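Local coordinates for uncharacterized protein aq_328 (Aquifex aeolicus, PDB 1R4V) that is of unknown function but adopts an ancestral histone fold and may take part in protein heterodimerization, at residues Lys27-Leu32 with Leu51-Val56; Gln102-Asp107 with Leu138-Ala143. All coordinates share one frame; numbering follows the deposited sequence. Where two conformers were deposited one is given.

Contact 1: residues Lys27-Leu32 with Leu51-Val56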
loop_
_atom_site.group_PDB
_atom_site.type_symbol
_atom_site.label_atom_id
_atom_site.label_comp_id
_atom_site.label_asym_id
_atom_site.label_seq_id
_atom_site.Cartn_x
_atom_site.Cartn_y
_atom_site.Cartn_z
ATOM N N LYS A 27 14.376 -5.274 5.584
ATOM C CA LYS A 27 14.623 -3.867 5.278
ATOM C C LYS A 27 13.310 -3.128 5.037
ATOM O O LYS A 27 12.367 -3.705 4.509
ATOM C CB LYS A 27 15.599 -3.733 4.108
ATOM C CG LYS A 27 17.059 -3.566 4.546
ATOM C CD LYS A 27 17.585 -4.670 5.464
ATOM C CE LYS A 27 18.973 -4.342 6.031
ATOM N NZ LYS A 27 18.979 -3.549 7.306
ATOM N N GLY A 28 13.270 -1.871 5.464
ATOM C CA GLY A 28 12.069 -1.052 5.471
ATOM C C GLY A 28 11.262 -1.054 6.756
ATOM O O GLY A 28 10.680 -0.023 7.073
ATOM N N PHE A 29 11.218 -2.180 7.474
ATOM C CA PHE A 29 10.376 -2.380 8.669
ATOM C C PHE A 29 10.759 -1.342 9.705
ATOM O O PHE A 29 9.945 -0.569 10.215
ATOM C CB PHE A 29 10.570 -3.783 9.251
ATOM C CG PHE A 29 9.776 -4.885 8.593
ATOM C CD1 PHE A 29 9.603 -4.955 7.216
ATOM C CD2 PHE A 29 9.206 -5.881 9.376
ATOM C CE1 PHE A 29 8.892 -5.977 6.642
ATOM C CE2 PHE A 29 8.478 -6.908 8.804
ATOM C CZ PHE A 29 8.324 -6.961 7.433
ATOM N N ASP A 30 12.052 -1.347 10.010
ATOM C CA ASP A 30 12.722 -0.298 10.762
ATOM C C ASP A 30 12.131 1.099 10.531
ATOM O O ASP A 30 11.583 1.715 11.432
ATOM C CB ASP A 30 14.201 -0.375 10.343
ATOM C CG ASP A 30 14.371 -0.984 8.923
ATOM O OD1 ASP A 30 14.503 -0.264 7.882
ATOM O OD2 ASP A 30 14.325 -2.236 8.804
ATOM N N LYS A 31 12.209 1.587 9.296
ATOM C CA LYS A 31 11.800 2.938 8.919
ATOM C C LYS A 31 10.299 3.161 8.954
ATOM O O LYS A 31 9.819 4.270 9.251
ATOM C CB LYS A 31 12.335 3.218 7.510
ATOM C CG LYS A 31 13.863 3.235 7.556
ATOM C CD LYS A 31 14.535 2.953 6.236
ATOM C CE LYS A 31 14.477 4.135 5.347
ATOM N NZ LYS A 31 15.790 4.237 4.611
ATOM N N LEU A 32 9.561 2.105 8.625
ATOM C CA LEU A 32 8.105 2.159 8.675
ATOM C C LEU A 32 7.675 2.240 10.130
ATOM O O LEU A 32 6.860 3.082 10.480
ATOM C CB LEU A 32 7.515 0.920 8.025
ATOM C CG LEU A 32 5.978 0.928 7.894
ATOM C CD1 LEU A 32 5.504 1.955 6.889
ATOM C CD2 LEU A 32 5.518 -0.457 7.537
ATOM N N LEU A 51 0.984 -8.149 8.647
ATOM C CA LEU A 51 -0.443 -8.094 8.347
ATOM C C LEU A 51 -0.779 -6.856 7.523
ATOM O O LEU A 51 -1.543 -6.942 6.552
ATOM C CB LEU A 51 -1.268 -8.155 9.645
ATOM C CG LEU A 51 -1.232 -9.515 10.364
ATOM C CD1 LEU A 51 -1.845 -9.404 11.754
ATOM C CD2 LEU A 51 -1.983 -10.560 9.588
ATOM N N LEU A 52 -0.198 -5.723 7.900
ATOM C CA LEU A 52 -0.381 -4.453 7.206
ATOM C C LEU A 52 0.086 -4.576 5.754
ATOM O O LEU A 52 -0.638 -4.219 4.821
ATOM C CB LEU A 52 0.384 -3.347 7.925
ATOM C CG LEU A 52 0.546 -1.996 7.212
ATOM C CD1 LEU A 52 -0.839 -1.356 6.944
ATOM C CD2 LEU A 52 1.399 -1.114 8.061
ATOM N N LEU A 53 1.292 -5.090 5.560
ATOM C CA LEU A 53 1.842 -5.271 4.213
ATOM C C LEU A 53 1.076 -6.277 3.359
ATOM O O LEU A 53 0.969 -6.091 2.138
ATOM C CB LEU A 53 3.321 -5.660 4.289
ATOM C CG LEU A 53 4.264 -4.654 4.930
ATOM C CD1 LEU A 53 5.687 -5.255 4.926
ATOM C CD2 LEU A 53 4.228 -3.328 4.228
ATOM N N ASN A 54 0.529 -7.335 3.966
ATOM C CA ASN A 54 -0.280 -8.275 3.205
ATOM C C ASN A 54 -1.566 -7.591 2.732
ATOM O O ASN A 54 -2.015 -7.855 1.629
ATOM C CB ASN A 54 -0.597 -9.547 3.968
ATOM C CG ASN A 54 0.601 -10.478 4.084
ATOM O OD1 ASN A 54 1.560 -10.394 3.313
ATOM N ND2 ASN A 54 0.535 -11.393 5.050
ATOM N N SER A 55 -2.125 -6.709 3.554
ATOM C CA SER A 55 -3.323 -5.960 3.205
ATOM C C SER A 55 -3.019 -4.928 2.108
ATOM O O SER A 55 -3.806 -4.747 1.175
ATOM C CB SER A 55 -3.928 -5.315 4.455
ATOM O OG SER A 55 -5.054 -4.540 4.114
ATOM N N VAL A 56 -1.875 -4.248 2.209
ATOM C CA VAL A 56 -1.437 -3.310 1.182
ATOM C C VAL A 56 -1.279 -4.037 -0.159
ATOM O O VAL A 56 -1.763 -3.586 -1.206
ATOM C CB VAL A 56 -0.145 -2.561 1.618
ATOM C CG1 VAL A 56 0.459 -1.788 0.464
ATOM C CG2 VAL A 56 -0.451 -1.626 2.782
#

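Contact 2: residues Gln102-Asp107 with Leu138-Ala143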
loop_
_atom_site.group_PDB
_atom_site.type_symbol
_atom_site.label_atom_id
_atom_site.label_comp_id
_atom_site.label_asym_id
_atom_site.label_seq_id
_atom_site.Cartn_x
_atom_site.Cartn_y
_atom_site.Cartn_z
ATOM N N GLN A 102 10.344 12.506 4.946
ATOM C CA GLN A 102 10.931 11.360 5.637
ATOM C C GLN A 102 10.775 10.066 4.854
ATOM O O GLN A 102 9.724 9.794 4.271
ATOM C CB GLN A 102 10.301 11.171 7.014
ATOM C CG GLN A 102 10.848 9.968 7.814
ATOM C CD GLN A 102 10.563 10.079 9.304
ATOM O OE1 GLN A 102 10.406 11.189 9.807
ATOM N NE2 GLN A 102 10.489 8.946 10.008
ATOM N N ASP A 103 11.836 9.275 4.855
ATOM C CA ASP A 103 11.834 7.976 4.232
ATOM C C ASP A 103 11.150 7.008 5.207
ATOM O O ASP A 103 11.660 6.810 6.308
ATOM C CB ASP A 103 13.274 7.585 3.977
ATOM C CG ASP A 103 13.413 6.260 3.288
ATOM O OD1 ASP A 103 14.589 5.866 3.123
ATOM O OD2 ASP A 103 12.458 5.550 2.891
HETATM N N MSE A 104 10.018 6.414 4.822
HETATM C CA MSE A 104 9.346 5.412 5.675
HETATM C C MSE A 104 9.532 3.982 5.182
HETATM O O MSE A 104 8.834 3.069 5.614
HETATM C CB MSE A 104 7.876 5.748 5.874
HETATM C CG MSE A 104 7.021 5.632 4.629
HETATM SE SE MSE A 104 5.078 5.983 4.880
HETATM C CE MSE A 104 5.091 7.932 4.866
ATOM N N GLY A 105 10.491 3.782 4.290
ATOM C CA GLY A 105 10.925 2.465 3.844
ATOM C C GLY A 105 10.182 1.952 2.620
ATOM O O GLY A 105 10.295 0.779 2.299
ATOM N N VAL A 106 9.438 2.807 1.932
ATOM C CA VAL A 106 8.534 2.348 0.866
ATOM C C VAL A 106 9.265 1.597 -0.237
ATOM O O VAL A 106 8.783 0.563 -0.693
ATOM C CB VAL A 106 7.645 3.486 0.320
ATOM C CG1 VAL A 106 6.775 3.003 -0.831
ATOM C CG2 VAL A 106 6.732 4.027 1.412
ATOM N N ASP A 107 10.448 2.060 -0.633
ATOM C CA ASP A 107 11.219 1.378 -1.672
ATOM C C ASP A 107 11.642 -0.016 -1.265
ATOM O O ASP A 107 11.585 -0.933 -2.082
ATOM C CB ASP A 107 12.430 2.194 -2.091
ATOM C CG ASP A 107 12.031 3.468 -2.794
ATOM O OD1 ASP A 107 12.593 4.539 -2.468
ATOM O OD2 ASP A 107 11.142 3.480 -3.671
ATOM N N LEU A 138 -1.286 3.808 -0.237
ATOM C CA LEU A 138 -1.964 2.675 0.395
ATOM C C LEU A 138 -1.540 2.538 1.858
ATOM O O LEU A 138 -2.345 2.203 2.709
ATOM C CB LEU A 138 -1.706 1.374 -0.368
ATOM C CG LEU A 138 -2.441 1.236 -1.700
ATOM C CD1 LEU A 138 -1.857 0.066 -2.452
ATOM C CD2 LEU A 138 -3.970 1.130 -1.508
ATOM N N LEU A 139 -0.285 2.820 2.171
ATOM C CA LEU A 139 0.190 2.786 3.552
ATOM C C LEU A 139 -0.468 3.877 4.386
ATOM O O LEU A 139 -0.932 3.593 5.501
ATOM C CB LEU A 139 1.710 2.857 3.597
ATOM C CG LEU A 139 2.430 1.552 3.274
ATOM C CD1 LEU A 139 3.876 1.919 2.952
ATOM C CD2 LEU A 139 2.366 0.561 4.424
ATOM N N LEU A 140 -0.558 5.095 3.856
ATOM C CA LEU A 140 -1.191 6.194 4.577
ATOM C C LEU A 140 -2.660 5.968 4.755
ATOM O O LEU A 140 -3.187 6.291 5.810
ATOM C CB LEU A 140 -1.035 7.531 3.873
ATOM C CG LEU A 140 0.410 8.034 3.828
ATOM C CD1 LEU A 140 0.376 9.418 3.210
ATOM C CD2 LEU A 140 1.079 8.040 5.192
HETATM N N MSE A 141 -3.310 5.447 3.712
HETATM C CA MSE A 141 -4.702 5.043 3.846
HETATM C C MSE A 141 -4.950 4.021 4.952
HETATM O O MSE A 141 -5.859 4.202 5.770
HETATM C CB MSE A 141 -5.236 4.540 2.526
HETATM C CG MSE A 141 -6.670 4.175 2.694
HETATM SE SE MSE A 141 -6.890 2.195 2.835
HETATM C CE MSE A 141 -8.865 2.160 2.702
ATOM N N HIS A 142 -4.151 2.964 4.993
ATOM C CA HIS A 142 -4.219 1.986 6.070
ATOM C C HIS A 142 -3.973 2.605 7.445
ATOM O O HIS A 142 -4.657 2.245 8.376
ATOM C CB HIS A 142 -3.243 0.830 5.871
ATOM C CG HIS A 142 -3.723 -0.190 4.897
ATOM N ND1 HIS A 142 -3.750 0.035 3.537
ATOM C CD2 HIS A 142 -4.184 -1.448 5.083
ATOM C CE1 HIS A 142 -4.203 -1.045 2.925
ATOM N NE2 HIS A 142 -4.480 -1.956 3.844
ATOM N N ALA A 143 -3.037 3.530 7.577
ATOM C CA ALA A 143 -2.824 4.205 8.865
ATOM C C ALA A 143 -4.100 4.938 9.315
ATOM O O ALA A 143 -4.446 4.922 10.490
ATOM C CB ALA A 143 -1.635 5.169 8.769
#

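Contact 1: residues Lys27-Leu32 with Leu51-Val56
Phe29 and Leu53 make the tight part of this contact: CE1 of Phe29 lies 3.7 Å from CD1 of Leu53, and CZ of the same ring is 4.0 Å from that methyl. One leucine branch thus sits against two neighbouring ring carbons, and the two side chains run at a slant to each other. In Phe29 the ring carbon CG stands beside the backbone N (chi1 -82°), a torsion that carries the far part of the ring to helix 46-62 although the two CA atoms, the nearest pair between the segments, remain 10.1 Å apart. Leu32 and Leu52 pack more loosely, touching by single methyls, with CD2 of Leu32 4.2 Å from CD2 of Leu52. All four side chains are buried, no hydrogen bond crosses, and only 136 Å² is covered in total, as expected where side-chain ends alone meet.

The pairing joins the start of helix 29-40 to the middle of the longer helix 46-62, a short helix lying against a long one through a brief connection, consistent with the histone fold of this protein. Tyr112 meets the Phe29 ring edge-to-face, and Leu109 of helix 106-113 touches both Phe29 and Leu32, so helix 106-113 also packs on this pair of helices, while Met135 of helix 131-149 touches Leu53.

The side turned from helix 46-62 is polar and more open. Gly28 occupies the N-cap position, its O accepting from Leu32 N at 2.9 Å to begin the helix. Asp30, partly exposed, takes two weak bonds at OD1: from Gly28 N at 3.2 Å, bent to 128° at the hydrogen, and from Lys31 N at 3.3 Å. Exposed Lys27 and partly exposed Lys31 extend their ammonium groups on this outer side.

Contact 2: residues Gln102-Asp107 with Leu138-Ala143
The flat groups here, the His142 ring and the Asp103 carboxylate, stay within their own segments, while Met104 meets Leu140 and Val106 meets Leu139 across the contact. The His142 ring holds Leu138 O at its edge, nearly in plane: ND1 donates to it at 2.7 Å. His142 N reaches the same oxygen from the opposite face of the carbonyl plane; two bonds grip that oxygen, and the one from ND1 helps fix the rotation of the ring. In segment 102-107, the Asp103 carboxylate receives Gly105 N at OD2 from above its plane (3.0 Å), an Asx turn just before helix 106-113.

The contact itself is methyl packing. CE of selenomethionine Met104 lies 4.0 Å from CD2 of Leu140, the two chains crossing nearly at right angles. In Met104 CG sits between the backbone N and the carbonyl carbon (chi1 68°), the chain runs straight through chi2, and a bend at chi3 (80°) turns the methyl aside. CG2 of Val106 approaches CD1 of Leu139 at 3.9 Å as these side chains pass in opposite directions.

Phe97 of helix 88-98 touches Met104, Val106 and Leu140, and Tyr35 of helix 29-40 touches Met104; Leu139 also packs on Val56 of helix 46-62.

Overall arrangement
Contact 1 closes along the chain before contact 2 opens, yet their centres are only 8 Å apart and the contacts touch each other at two places. Segment 27-32 meets 102-107 through a salt bridge, Lys31 NZ to Asp103 OD1 at 2.5 Å, and through Leu32 CB, 3.5 Å from Met104 O. Segment 51-56 meets 138-143 where Ser55 OG lies 2.7 Å from His142 NE2, a probable hydrogen bond between helices 46-62 and 131-149, and where Leu52 CD1 packs 3.4 Å from His142 CB. Contact 1 lies nearer to bound zinc: the Phe29 side chain, which touches the zinc ligand Asp46, is about 6 Å from a zinc ion, that of Met104 about 13 Å from one.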